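Local coordinates for protein xylulokinase (Brucella ovis, PDB 5VM1) that probably phosphorylates D-xylulose to D-xylulose 5-phosphate at the expense of ATP, as a sugar kinase of the FGGY family, at residues 304-315 against 367-378; 396-406 against 419-427. All coordinates share one frame; numbering follows the deposited sequence.

Both contacts belong to the C-terminal FGGY domain, of the actin-ATPase clan, and they follow one another along the chain. Contact 1 pairs helix 305-315 with the first half of helix 367-390; the same long helix leads on to strand 399-402, which opens contact 2 by pairing with strand 423-426. Their centres lie about 20 Å apart and their nearest atoms about 5 Å apart, without touching. Helix 409-419, the crossover of contact 2, joins them: its Trp411 packs on Val378 and its Leu412 on Ala401. Contact 1 is remote from the predicted catalytic residues, whereas the side chain of Val402 in contact 2 is about 11 Å from that of Asp243, the predicted proton acceptor.

Contact 1: residues 304-315 against 367-378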
ATOM      1  N   ALA A 304      -2.569 -12.796  -4.853  1.00 37.93           N
ATOM      2  CA  ALA A 304      -3.960 -12.929  -4.459  1.00 37.82           C
ATOM      3  C   ALA A 304      -4.789 -12.925  -5.733  1.00 41.45           C
ATOM      4  O   ALA A 304      -5.107 -14.002  -6.268  1.00 38.55           O
ATOM      5  CB  ALA A 304      -4.376 -11.825  -3.482  1.00 24.31           C
ATOM      6  N   ALA A 305      -5.181 -11.760  -6.259  1.00 39.98           N
ATOM      7  CA  ALA A 305      -5.918 -11.734  -7.516  1.00 43.48           C
ATOM      8  C   ALA A 305      -5.080 -12.267  -8.667  1.00 37.64           C
ATOM      9  O   ALA A 305      -5.617 -12.874  -9.600  1.00 34.45           O
ATOM     10  CB  ALA A 305      -6.382 -10.303  -7.809  1.00 28.16           C
ATOM     11  N   SER A 306      -3.765 -12.097  -8.600  1.00 38.66           N
ATOM     12  CA  SER A 306      -2.927 -12.603  -9.676  1.00 42.01           C
ATOM     13  C   SER A 306      -2.869 -14.121  -9.681  1.00 41.20           C
ATOM     14  O   SER A 306      -2.597 -14.720 -10.727  1.00 49.54           O
ATOM     15  CB  SER A 306      -1.522 -12.021  -9.559  1.00 33.00           C
ATOM     16  OG  SER A 306      -0.829 -12.609  -8.480  1.00 32.19           O
ATOM     17  N   ALA A 307      -3.140 -14.757  -8.537  1.00 40.27           N
ATOM     18  CA  ALA A 307      -3.284 -16.206  -8.524  1.00 31.78           C
ATOM     19  C   ALA A 307      -4.496 -16.637  -9.337  1.00 36.46           C
ATOM     20  O   ALA A 307      -4.412 -17.608 -10.091  1.00 42.15           O
ATOM     21  CB  ALA A 307      -3.388 -16.723  -7.094  1.00 26.07           C
ATOM     22  N   LEU A 308      -5.615 -15.903  -9.240  1.00 39.51           N
ATOM     23  CA  LEU A 308      -6.772 -16.232 -10.073  1.00 34.31           C
ATOM     24  C   LEU A 308      -6.537 -15.867 -11.534  1.00 31.06           C
ATOM     25  O   LEU A 308      -6.906 -16.627 -12.424  1.00 38.98           O
ATOM     26  CB  LEU A 308      -8.027 -15.544  -9.556  1.00 31.88           C
ATOM     27  CG  LEU A 308      -9.290 -15.888 -10.353  1.00 31.55           C
ATOM     28  CD1 LEU A 308      -9.635 -17.381 -10.296  1.00 31.69           C
ATOM     29  CD2 LEU A 308     -10.443 -15.011  -9.867  1.00 32.09           C
ATOM     30  N   GLU A 309      -5.909 -14.721 -11.803  1.00 41.38           N
ATOM     31  CA  GLU A 309      -5.506 -14.404 -13.170  1.00 34.68           C
ATOM     32  C   GLU A 309      -4.637 -15.515 -13.739  1.00 33.82           C
ATOM     33  O   GLU A 309      -4.839 -15.953 -14.875  1.00 39.31           O
ATOM     34  CB  GLU A 309      -4.762 -13.061 -13.220  1.00 37.53           C
ATOM     35  CG  GLU A 309      -5.595 -11.867 -13.637  1.00 54.42           C
ATOM     36  CD  GLU A 309      -5.231 -10.593 -12.852  1.00 72.14           C
ATOM     37  OE1 GLU A 309      -4.013 -10.310 -12.698  1.00 79.00           O
ATOM     38  OE2 GLU A 309      -6.164  -9.887 -12.383  1.00 64.19           O
ATOM     39  N   TRP A 310      -3.660 -15.991 -12.958  1.00 32.08           N
ATOM     40  CA  TRP A 310      -2.802 -17.055 -13.459  1.00 42.31           C
ATOM     41  C   TRP A 310      -3.625 -18.269 -13.882  1.00 48.84           C
ATOM     42  O   TRP A 310      -3.482 -18.763 -15.010  1.00 48.96           O
ATOM     43  CB  TRP A 310      -1.762 -17.470 -12.416  1.00 40.05           C
ATOM     44  CG  TRP A 310      -1.034 -18.721 -12.894  1.00 38.74           C
ATOM     45  CD1 TRP A 310      -0.024 -18.778 -13.811  1.00 34.73           C
ATOM     46  CD2 TRP A 310      -1.290 -20.078 -12.497  1.00 38.04           C
ATOM     47  NE1 TRP A 310       0.359 -20.084 -14.019  1.00 32.83           N
ATOM     48  CE2 TRP A 310      -0.396 -20.902 -13.229  1.00 41.55           C
ATOM     49  CE3 TRP A 310      -2.183 -20.678 -11.595  1.00 30.14           C
ATOM     50  CZ2 TRP A 310      -0.363 -22.304 -13.086  1.00 44.89           C
ATOM     51  CZ3 TRP A 310      -2.149 -22.070 -11.447  1.00 31.54           C
ATOM     52  CH2 TRP A 310      -1.241 -22.869 -12.195  1.00 33.90           C
ATOM     53  N   TYR A 311      -4.535 -18.732 -13.009  1.00 31.88           N
ATOM     54  CA  TYR A 311      -5.329 -19.915 -13.321  1.00 32.58           C
ATOM     55  C   TYR A 311      -6.229 -19.692 -14.535  1.00 45.15           C
ATOM     56  O   TYR A 311      -6.428 -20.610 -15.350  1.00 43.65           O
ATOM     57  CB  TYR A 311      -6.138 -20.333 -12.101  1.00 31.57           C
ATOM     58  CG  TYR A 311      -7.065 -21.500 -12.346  1.00 32.41           C
ATOM     59  CD1 TYR A 311      -6.571 -22.765 -12.657  1.00 37.89           C
ATOM     60  CD2 TYR A 311      -8.437 -21.347 -12.228  1.00 33.03           C
ATOM     61  CE1 TYR A 311      -7.442 -23.832 -12.876  1.00 43.90           C
ATOM     62  CE2 TYR A 311      -9.298 -22.384 -12.449  1.00 33.97           C
ATOM     63  CZ  TYR A 311      -8.811 -23.622 -12.772  1.00 46.14           C
ATOM     64  OH  TYR A 311      -9.717 -24.639 -12.984  1.00 51.66           O
ATOM     65  N   SER A 312      -6.776 -18.479 -14.679  1.00 36.25           N
ATOM     66  CA  SER A 312      -7.648 -18.204 -15.816  1.00 42.86           C
ATOM     67  C   SER A 312      -6.881 -18.266 -17.131  1.00 44.31           C
ATOM     68  O   SER A 312      -7.383 -18.829 -18.116  1.00 46.04           O
ATOM     69  CB  SER A 312      -8.343 -16.855 -15.656  1.00 43.86           C
ATOM     70  OG  SER A 312      -7.405 -15.820 -15.622  1.00 52.20           O
ATOM     71  N   LYS A 313      -5.643 -17.755 -17.164  1.00 39.08           N
ATOM     72  CA  LYS A 313      -4.867 -17.877 -18.397  1.00 39.73           C
ATOM     73  C   LYS A 313      -4.604 -19.345 -18.731  1.00 50.03           C
ATOM     74  O   LYS A 313      -4.637 -19.729 -19.913  1.00 42.14           O
ATOM     75  CB  LYS A 313      -3.548 -17.100 -18.294  1.00 39.25           C
ATOM     76  CG  LYS A 313      -3.712 -15.592 -18.004  1.00 69.73           C
ATOM     77  CD  LYS A 313      -2.357 -14.884 -17.777  1.00 70.18           C
ATOM     78  CE  LYS A 313      -2.325 -13.438 -18.321  1.00 65.26           C
ATOM     79  NZ  LYS A 313      -2.678 -12.360 -17.336  1.00 61.14           N
ATOM     80  N   ILE A 314      -4.417 -20.190 -17.709  1.00 38.35           N
ATOM     81  CA  ILE A 314      -4.258 -21.622 -17.962  1.00 44.33           C
ATOM     82  C   ILE A 314      -5.514 -22.180 -18.615  1.00 41.49           C
ATOM     83  O   ILE A 314      -5.478 -22.664 -19.750  1.00 53.54           O
ATOM     84  CB  ILE A 314      -3.939 -22.375 -16.658  1.00 51.58           C
ATOM     85  CG1 ILE A 314      -2.561 -21.971 -16.085  1.00 41.64           C
ATOM     86  CG2 ILE A 314      -4.112 -23.892 -16.861  1.00 37.36           C
ATOM     87  CD1 ILE A 314      -1.386 -22.270 -16.993  1.00 37.00           C
ATOM     88  N   VAL A 315      -6.661 -22.039 -17.941  1.00 44.36           N
ATOM     89  CA  VAL A 315      -7.894 -22.666 -18.411  1.00 47.56           C
ATOM     90  C   VAL A 315      -8.608 -21.844 -19.473  1.00 55.84           C
ATOM     91  O   VAL A 315      -9.683 -22.249 -19.937  1.00 55.83           O
ATOM     92  CB  VAL A 315      -8.854 -22.966 -17.238  1.00 43.20           C
ATOM     93  CG1 VAL A 315      -8.184 -23.881 -16.213  1.00 39.99           C
ATOM     94  CG2 VAL A 315      -9.344 -21.681 -16.585  1.00 43.93           C
ATOM     95  N   ARG A 367     -13.063 -27.835 -13.787  1.00 47.33           N
ATOM     96  CA  ARG A 367     -12.500 -26.488 -13.763  1.00 49.09           C
ATOM     97  C   ARG A 367     -13.012 -25.677 -12.586  1.00 50.04           C
ATOM     98  O   ARG A 367     -12.245 -24.938 -11.967  1.00 49.42           O
ATOM     99  CB  ARG A 367     -12.799 -25.752 -15.058  1.00 46.99           C
ATOM    100  CG  ARG A 367     -12.177 -24.393 -15.064  1.00 48.94           C
ATOM    101  CD  ARG A 367     -12.320 -23.742 -16.401  1.00 52.70           C
ATOM    102  NE  ARG A 367     -13.705 -23.481 -16.769  1.00 57.75           N
ATOM    103  CZ  ARG A 367     -14.124 -23.437 -18.025  1.00 68.44           C
ATOM    104  NH1 ARG A 367     -13.257 -23.648 -19.019  1.00 65.04           N
ATOM    105  NH2 ARG A 367     -15.398 -23.186 -18.281  1.00 76.87           N
ATOM    106  N   SER A 368     -14.319 -25.747 -12.312  1.00 56.64           N
ATOM    107  CA  SER A 368     -14.909 -24.997 -11.207  1.00 45.14           C
ATOM    108  C   SER A 368     -14.355 -25.443  -9.856  1.00 48.77           C
ATOM    109  O   SER A 368     -14.196 -24.626  -8.939  1.00 39.73           O
ATOM    110  CB  SER A 368     -16.429 -25.130 -11.244  1.00 48.57           C
ATOM    111  OG  SER A 368     -17.001 -24.847  -9.981  1.00 62.09           O
ATOM    112  N   ALA A 369     -14.075 -26.733  -9.700  1.00 55.19           N
ATOM    113  CA  ALA A 369     -13.536 -27.174  -8.420  1.00 51.01           C
ATOM    114  C   ALA A 369     -12.154 -26.587  -8.184  1.00 44.59           C
ATOM    115  O   ALA A 369     -11.807 -26.264  -7.048  1.00 43.77           O
ATOM    116  CB  ALA A 369     -13.491 -28.699  -8.349  1.00 42.21           C
ATOM    117  N   LEU A 370     -11.369 -26.404  -9.245  1.00 44.91           N
ATOM    118  CA  LEU A 370     -10.036 -25.843  -9.059  1.00 45.62           C
ATOM    119  C   LEU A 370     -10.101 -24.335  -8.848  1.00 44.59           C
ATOM    120  O   LEU A 370      -9.373 -23.803  -8.005  1.00 47.16           O
ATOM    121  CB  LEU A 370      -9.138 -26.194 -10.247  1.00 35.72           C
ATOM    122  CG  LEU A 370      -8.301 -27.443 -10.031  1.00 35.78           C
ATOM    123  CD1 LEU A 370      -9.176 -28.632  -9.819  1.00 33.02           C
ATOM    124  CD2 LEU A 370      -7.427 -27.652 -11.230  1.00 42.59           C
ATOM    125  N   THR A 371     -10.987 -23.640  -9.577  1.00 46.14           N
ATOM    126  CA  THR A 371     -11.318 -22.253  -9.248  1.00 39.95           C
ATOM    127  C   THR A 371     -11.638 -22.095  -7.761  1.00 45.36           C
ATOM    128  O   THR A 371     -11.060 -21.235  -7.082  1.00 40.25           O
ATOM    129  CB  THR A 371     -12.500 -21.777 -10.098  1.00 33.97           C
ATOM    130  OG1 THR A 371     -12.119 -21.741 -11.470  1.00 46.12           O
ATOM    131  CG2 THR A 371     -12.997 -20.385  -9.663  1.00 34.07           C
ATOM    132  N   GLN A 372     -12.537 -22.945  -7.235  1.00 40.28           N
ATOM    133  CA  GLN A 372     -12.885 -22.912  -5.814  1.00 31.95           C
ATOM    134  C   GLN A 372     -11.655 -23.064  -4.920  1.00 36.94           C
ATOM    135  O   GLN A 372     -11.490 -22.321  -3.947  1.00 40.32           O
ATOM    136  CB  GLN A 372     -13.887 -24.007  -5.515  1.00 32.77           C
ATOM    137  CG  GLN A 372     -14.474 -23.998  -4.147  1.00 38.06           C
ATOM    138  CD  GLN A 372     -15.337 -25.230  -3.948  1.00 46.51           C
ATOM    139  OE1 GLN A 372     -16.152 -25.577  -4.808  1.00 56.69           O
ATOM    140  NE2 GLN A 372     -15.130 -25.923  -2.839  1.00 47.46           N
ATOM    141  N   ALA A 373     -10.765 -23.997  -5.252  1.00 39.15           N
ATOM    142  CA  ALA A 373      -9.587 -24.207  -4.417  1.00 37.91           C
ATOM    143  C   ALA A 373      -8.639 -23.009  -4.479  1.00 35.02           C
ATOM    144  O   ALA A 373      -7.897 -22.759  -3.519  1.00 35.18           O
ATOM    145  CB  ALA A 373      -8.879 -25.494  -4.832  1.00 27.64           C
ATOM    146  N   VAL A 374      -8.617 -22.287  -5.605  1.00 44.54           N
ATOM    147  CA  VAL A 374      -7.797 -21.080  -5.697  1.00 46.64           C
ATOM    148  C   VAL A 374      -8.325 -20.009  -4.752  1.00 39.63           C
ATOM    149  O   VAL A 374      -7.553 -19.364  -4.039  1.00 40.66           O
ATOM    150  CB  VAL A 374      -7.730 -20.555  -7.149  1.00 42.97           C
ATOM    151  CG1 VAL A 374      -7.029 -19.165  -7.202  1.00 35.08           C
ATOM    152  CG2 VAL A 374      -7.047 -21.564  -8.075  1.00 33.45           C
ATOM    153  N   LEU A 375      -9.645 -19.803  -4.729  1.00 37.70           N
ATOM    154  CA  LEU A 375     -10.213 -18.814  -3.820  1.00 32.36           C
ATOM    155  C   LEU A 375     -10.057 -19.255  -2.373  1.00 33.98           C
ATOM    156  O   LEU A 375      -9.676 -18.445  -1.514  1.00 42.50           O
ATOM    157  CB  LEU A 375     -11.684 -18.543  -4.156  1.00 31.85           C
ATOM    158  CG  LEU A 375     -12.080 -18.101  -5.579  1.00 30.32           C
ATOM    159  CD1 LEU A 375     -13.505 -17.564  -5.636  1.00 30.56           C
ATOM    160  CD2 LEU A 375     -11.094 -17.092  -6.171  1.00 27.87           C
ATOM    161  N   GLU A 376     -10.315 -20.542  -2.085  1.00 27.59           N
ATOM    162  CA  GLU A 376     -10.108 -21.050  -0.727  1.00 25.88           C
ATOM    163  C   GLU A 376      -8.670 -20.850  -0.269  1.00 36.19           C
ATOM    164  O   GLU A 376      -8.427 -20.393   0.858  1.00 34.61           O
ATOM    165  CB  GLU A 376     -10.463 -22.526  -0.660  1.00 27.08           C
ATOM    166  CG  GLU A 376     -11.924 -22.846  -0.609  1.00 39.87           C
ATOM    167  CD  GLU A 376     -12.202 -24.286  -1.047  1.00 45.45           C
ATOM    168  OE1 GLU A 376     -11.223 -25.021  -1.321  1.00 35.62           O
ATOM    169  OE2 GLU A 376     -13.396 -24.660  -1.123  1.00 55.61           O
ATOM    170  N   GLY A 377      -7.713 -21.163  -1.146  1.00 30.58           N
ATOM    171  CA  GLY A 377      -6.308 -21.065  -0.789  1.00 30.95           C
ATOM    172  C   GLY A 377      -5.864 -19.641  -0.504  1.00 35.75           C
ATOM    173  O   GLY A 377      -5.089 -19.394   0.423  1.00 38.01           O
ATOM    174  N   VAL A 378      -6.323 -18.681  -1.308  1.00 35.10           N
ATOM    175  CA  VAL A 378      -5.973 -17.304  -0.994  1.00 27.51           C
ATOM    176  C   VAL A 378      -6.631 -16.894   0.306  1.00 27.63           C
ATOM    177  O   VAL A 378      -5.995 -16.265   1.150  1.00 43.18           O
ATOM    178  CB  VAL A 378      -6.348 -16.351  -2.143  1.00 25.95           C
ATOM    179  CG1 VAL A 378      -6.373 -14.909  -1.641  1.00 21.68           C
ATOM    180  CG2 VAL A 378      -5.327 -16.467  -3.236  1.00 27.34           C
TER
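Tyr311 swings its ring across to helix 367-378 because CG lies opposite the backbone N (chi1 176°), and Arg367, with a similar first torsion (-178°), brings its CG close to the phenol oxygen. The setting is an antiparallel helix pair of the C-terminal FGGY domain, with axes 9.8 Å apart at their closest and N-to-C directions at 163°. Tyr311 is the knob in a hole made by Arg367, Leu370, Thr371 and Val374. Its ring crosses Leu370 and Thr371 at about a right angle: OG1 of Thr371 lies in the ring plane at the edge, nearest CE2, while CB of Leu370 approaches CZ obliquely at 3.6 Å. Beyond the tyrosine, CG2 of Val315 leans on CD of Arg367, whose NE forms a salt bridge with Glu325.

Toward the other end the contact is made by aliphatic side chains, some resting on backbone atoms. CG1 of Val374 lies against the backbone of Leu308 and near CB of Ala307, Leu308 CD2 meets Leu375 CD2 at 4.3 Å, and Ala304 CB closes the row on Val378 CG1 at 4.1 Å. Phe358 of strand 357-359 packs on Leu370 and Val374. The one hydrogen bond between the helices holds the phenol hydroxyl: Tyr311 OH donates to Arg367 O at 2.7 Å, in the carbonyl plane on a lone pair, and that oxygen also accepts the helical N-H of Thr371.

Contact 2: residues 396-406 against 419-427; sequences ITSLTAVGGGS and LNVPIALPE
Leu399 and Ala424 carry the first of two backbone hydrogen bonds that join strands 399-402 and 423-426 in parallel. Leu399 O accepts from Ala424 N at 3.0 Å, and Ala424 O in turn accepts from Ala401 N at 3.2 Å; both bonds are nearly straight. Each carbonyl also receives a CA-H...O contact, Leu399 O from Ile423 CA at 3.3 Å and Ala424 O from Thr400 CA. Strand directions diverge by 43°.

Apolar contacts flank these bonds. On the face of Leu399 and Ile423, the first torsion of the leucine (chi1 -168°) sends its isobutyl group toward Leu419, where CD2 meets Leu419 CD1 at 3.4 Å; the two side chains cross at about a right angle. Val421 CG2 lies against Leu399 CB, and Ile423 CG2 against Ala401 CB. Helix 409-419 backs this side, Leu412 touching Ala401 and Ile415 touching Ile423. On the face of Thr400 and Ala424, the methyl CG2 of Thr400 lies near Ala424 O, at 3.4 Å, and sits 4.1 Å from CG of Pro426.

Beyond Val402 the chain turns through Gly403, whose carbonyl O accepts hydrogen bonds from both N and OG of Ser406, the latter at 2.6 Å. Strand 399-402, helix 409-419 and strand 423-426 form a beta-alpha-beta crossover unit in the central sheet of the C-terminal FGGY domain, of the actin-like ATPase type.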
ATOM      1  N   ILE A 396      -8.111  -8.607  15.308  1.00 42.41           N
ATOM      2  CA  ILE A 396      -8.951  -8.055  14.248  1.00 44.55           C
ATOM      3  C   ILE A 396     -10.406  -8.450  14.516  1.00 54.91           C
ATOM      4  O   ILE A 396     -10.765  -9.632  14.474  1.00 49.22           O
ATOM      5  CB  ILE A 396      -8.473  -8.529  12.871  1.00 40.50           C
ATOM      6  CG1 ILE A 396      -7.161  -7.828  12.511  1.00 42.07           C
ATOM      7  CG2 ILE A 396      -9.525  -8.272  11.804  1.00 37.42           C
ATOM      8  CD1 ILE A 396      -6.656  -8.137  11.098  1.00 43.51           C
ATOM      9  N   THR A 397     -11.251  -7.463  14.811  1.00 72.38           N
ATOM     10  CA  THR A 397     -12.654  -7.747  15.113  1.00 89.64           C
ATOM     11  C   THR A 397     -13.515  -7.687  13.857  1.00 96.01           C
ATOM     12  O   THR A 397     -14.163  -8.671  13.482  1.00 98.19           O
ATOM     13  CB  THR A 397     -13.197  -6.758  16.150  1.00 97.69           C
ATOM     14  OG1 THR A 397     -12.989  -5.413  15.691  1.00100.50           O
ATOM     15  CG2 THR A 397     -12.513  -6.963  17.492  1.00100.40           C
ATOM     16  N   SER A 398     -13.519  -6.535  13.198  1.00 93.67           N
ATOM     17  CA  SER A 398     -14.234  -6.331  11.953  1.00 87.20           C
ATOM     18  C   SER A 398     -13.240  -6.052  10.833  1.00 68.51           C
ATOM     19  O   SER A 398     -12.238  -5.348  11.019  1.00 66.46           O
ATOM     20  CB  SER A 398     -15.247  -5.190  12.099  1.00 99.53           C
ATOM     21  OG  SER A 398     -14.590  -3.950  12.326  1.00106.91           O
ATOM     22  N   LEU A 399     -13.557  -6.574   9.661  1.00 49.15           N
ATOM     23  CA  LEU A 399     -12.721  -6.490   8.482  1.00 40.02           C
ATOM     24  C   LEU A 399     -13.519  -5.885   7.331  1.00 45.85           C
ATOM     25  O   LEU A 399     -14.694  -6.209   7.144  1.00 46.80           O
ATOM     26  CB  LEU A 399     -12.197  -7.890   8.127  1.00 32.89           C
ATOM     27  CG  LEU A 399     -11.089  -7.978   7.087  1.00 43.67           C
ATOM     28  CD1 LEU A 399      -9.888  -7.090   7.436  1.00 37.22           C
ATOM     29  CD2 LEU A 399     -10.678  -9.411   6.915  1.00 44.49           C
ATOM     30  N   THR A 400     -12.891  -4.977   6.582  1.00 43.97           N
ATOM     31  CA  THR A 400     -13.500  -4.330   5.426  1.00 42.44           C
ATOM     32  C   THR A 400     -12.749  -4.715   4.158  1.00 42.28           C
ATOM     33  O   THR A 400     -11.520  -4.689   4.145  1.00 42.02           O
ATOM     34  CB  THR A 400     -13.471  -2.838   5.617  1.00 43.95           C
ATOM     35  OG1 THR A 400     -14.021  -2.543   6.907  1.00 58.63           O
ATOM     36  CG2 THR A 400     -14.266  -2.151   4.541  1.00 40.69           C
ATOM     37  N   ALA A 401     -13.480  -5.063   3.084  1.00 36.44           N
ATOM     38  CA  ALA A 401     -12.876  -5.624   1.869  1.00 44.41           C
ATOM     39  C   ALA A 401     -12.931  -4.662   0.684  1.00 47.93           C
ATOM     40  O   ALA A 401     -13.993  -4.117   0.367  1.00 58.72           O
ATOM     41  CB  ALA A 401     -13.539  -6.944   1.473  1.00 29.28           C
ATOM     42  N   VAL A 402     -11.783  -4.478   0.018  1.00 35.54           N
ATOM     43  CA  VAL A 402     -11.667  -3.675  -1.196  1.00 35.76           C
ATOM     44  C   VAL A 402     -10.787  -4.410  -2.198  1.00 35.44           C
ATOM     45  O   VAL A 402     -10.260  -5.486  -1.921  1.00 40.40           O
ATOM     46  CB  VAL A 402     -11.100  -2.266  -0.924  1.00 41.19           C
ATOM     47  CG1 VAL A 402     -11.996  -1.551   0.072  1.00 47.72           C
ATOM     48  CG2 VAL A 402      -9.610  -2.319  -0.487  1.00 26.99           C
ATOM     49  N   GLY A 403     -10.601  -3.798  -3.363  1.00 38.45           N
ATOM     50  CA  GLY A 403      -9.786  -4.361  -4.417  1.00 30.46           C
ATOM     51  C   GLY A 403     -10.618  -5.169  -5.382  1.00 34.85           C
ATOM     52  O   GLY A 403     -11.778  -5.495  -5.132  1.00 40.64           O
ATOM     53  N   GLY A 404      -9.999  -5.504  -6.517  1.00 43.15           N
ATOM     54  CA  GLY A 404     -10.751  -6.137  -7.593  1.00 47.45           C
ATOM     55  C   GLY A 404     -11.419  -7.432  -7.171  1.00 51.32           C
ATOM     56  O   GLY A 404     -12.605  -7.650  -7.435  1.00 56.01           O
ATOM     57  N   GLY A 405     -10.680  -8.288  -6.465  1.00 48.73           N
ATOM     58  CA  GLY A 405     -11.230  -9.562  -6.042  1.00 43.08           C
ATOM     59  C   GLY A 405     -12.430  -9.411  -5.138  1.00 45.05           C
ATOM     60  O   GLY A 405     -13.256 -10.328  -5.061  1.00 44.57           O
ATOM     61  N   SER A 406     -12.567  -8.260  -4.465  1.00 40.93           N
ATOM     62  CA  SER A 406     -13.728  -8.097  -3.595  1.00 35.08           C
ATOM     63  C   SER A 406     -15.024  -7.993  -4.379  1.00 40.19           C
ATOM     64  O   SER A 406     -16.092  -7.958  -3.764  1.00 47.30           O
ATOM     65  CB  SER A 406     -13.567  -6.867  -2.696  1.00 39.63           C
ATOM     66  OG  SER A 406     -13.746  -5.650  -3.412  1.00 49.73           O
ATOM     67  N   LEU A 419     -11.933 -16.849   8.277  1.00 46.04           N
ATOM     68  CA  LEU A 419     -11.527 -16.045   9.430  1.00 40.74           C
ATOM     69  C   LEU A 419     -12.528 -16.072  10.568  1.00 45.52           C
ATOM     70  O   LEU A 419     -12.160 -15.763  11.705  1.00 52.89           O
ATOM     71  CB  LEU A 419     -11.357 -14.576   9.028  1.00 31.67           C
ATOM     72  CG  LEU A 419     -10.489 -14.267   7.810  1.00 36.49           C
ATOM     73  CD1 LEU A 419     -10.508 -12.795   7.560  1.00 38.33           C
ATOM     74  CD2 LEU A 419      -9.048 -14.748   7.972  1.00 34.19           C
ATOM     75  N   ASN A 420     -13.768 -16.451  10.283  1.00 47.54           N
ATOM     76  CA  ASN A 420     -14.890 -16.274  11.202  1.00 48.42           C
ATOM     77  C   ASN A 420     -14.982 -14.828  11.697  1.00 50.46           C
ATOM     78  O   ASN A 420     -15.181 -14.573  12.887  1.00 48.78           O
ATOM     79  CB  ASN A 420     -14.825 -17.234  12.386  1.00 40.84           C
ATOM     80  CG  ASN A 420     -16.186 -17.451  13.014  1.00 49.17           C
ATOM     81  OD1 ASN A 420     -17.216 -17.179  12.384  1.00 54.94           O
ATOM     82  ND2 ASN A 420     -16.206 -17.896  14.266  1.00 45.81           N
ATOM     83  N   VAL A 421     -14.814 -13.872  10.780  1.00 53.23           N
ATOM     84  CA  VAL A 421     -15.174 -12.468  11.016  1.00 50.73           C
ATOM     85  C   VAL A 421     -16.108 -12.020   9.895  1.00 51.12           C
ATOM     86  O   VAL A 421     -15.980 -12.489   8.754  1.00 52.51           O
ATOM     87  CB  VAL A 421     -13.949 -11.533  11.112  1.00 41.95           C
ATOM     88  CG1 VAL A 421     -12.865 -12.109  12.000  1.00 36.46           C
ATOM     89  CG2 VAL A 421     -13.395 -11.210   9.750  1.00 38.63           C
ATOM     90  N   PRO A 422     -17.111 -11.197  10.190  1.00 51.60           N
ATOM     91  CA  PRO A 422     -17.893 -10.548   9.120  1.00 49.65           C
ATOM     92  C   PRO A 422     -17.041  -9.605   8.281  1.00 38.07           C
ATOM     93  O   PRO A 422     -16.112  -8.976   8.782  1.00 47.33           O
ATOM     94  CB  PRO A 422     -18.969  -9.770   9.891  1.00 48.93           C
ATOM     95  CG  PRO A 422     -18.372  -9.566  11.244  1.00 45.21           C
ATOM     96  CD  PRO A 422     -17.575 -10.815  11.530  1.00 45.76           C
ATOM     97  N   ILE A 423     -17.389  -9.477   7.002  1.00 41.80           N
ATOM     98  CA  ILE A 423     -16.680  -8.592   6.069  1.00 44.15           C
ATOM     99  C   ILE A 423     -17.657  -7.543   5.551  1.00 46.75           C
ATOM    100  O   ILE A 423     -18.662  -7.888   4.911  1.00 45.96           O
ATOM    101  CB  ILE A 423     -16.075  -9.351   4.874  1.00 36.09           C
ATOM    102  CG1 ILE A 423     -15.198 -10.513   5.325  1.00 32.37           C
ATOM    103  CG2 ILE A 423     -15.295  -8.390   4.001  1.00 31.85           C
ATOM    104  CD1 ILE A 423     -14.354 -11.044   4.190  1.00 38.46           C
ATOM    105  N   ALA A 424     -17.307  -6.269   5.732  1.00 45.81           N
ATOM    106  CA  ALA A 424     -18.128  -5.154   5.277  1.00 43.15           C
ATOM    107  C   ALA A 424     -17.716  -4.738   3.872  1.00 42.64           C
ATOM    108  O   ALA A 424     -16.541  -4.473   3.608  1.00 52.65           O
ATOM    109  CB  ALA A 424     -18.000  -3.964   6.226  1.00 38.80           C
ATOM    110  N   LEU A 425     -18.688  -4.684   2.980  1.00 39.36           N
ATOM    111  CA  LEU A 425     -18.477  -4.271   1.610  1.00 47.72           C
ATOM    112  C   LEU A 425     -18.987  -2.840   1.445  1.00 55.62           C
ATOM    113  O   LEU A 425     -20.167  -2.570   1.735  1.00 54.21           O
ATOM    114  CB  LEU A 425     -19.208  -5.231   0.680  1.00 47.05           C
ATOM    115  CG  LEU A 425     -18.879  -5.164  -0.796  1.00 46.30           C
ATOM    116  CD1 LEU A 425     -17.372  -5.232  -0.985  1.00 34.81           C
ATOM    117  CD2 LEU A 425     -19.566  -6.331  -1.451  1.00 51.14           C
ATOM    118  N   PRO A 426     -18.143  -1.886   1.066  1.00 48.32           N
ATOM    119  CA  PRO A 426     -18.570  -0.484   1.050  1.00 48.09           C
ATOM    120  C   PRO A 426     -19.580  -0.161  -0.037  1.00 57.85           C
ATOM    121  O   PRO A 426     -19.721  -0.862  -1.044  1.00 68.81           O
ATOM    122  CB  PRO A 426     -17.264   0.280   0.806  1.00 35.96           C
ATOM    123  CG  PRO A 426     -16.215  -0.633   1.216  1.00 34.11           C
ATOM    124  CD  PRO A 426     -16.692  -2.015   0.942  1.00 47.39           C
ATOM    125  N   GLU A 427     -20.281   0.951   0.182  1.00 58.58           N
ATOM    126  CA  GLU A 427     -21.059   1.550  -0.887  1.00 58.96           C
ATOM    127  C   GLU A 427     -20.106   1.909  -2.029  1.00 55.98           C
ATOM    128  O   GLU A 427     -18.875   1.873  -1.889  1.00 45.50           O
ATOM    129  CB  GLU A 427     -21.835   2.774  -0.381  1.00 45.06           C
TER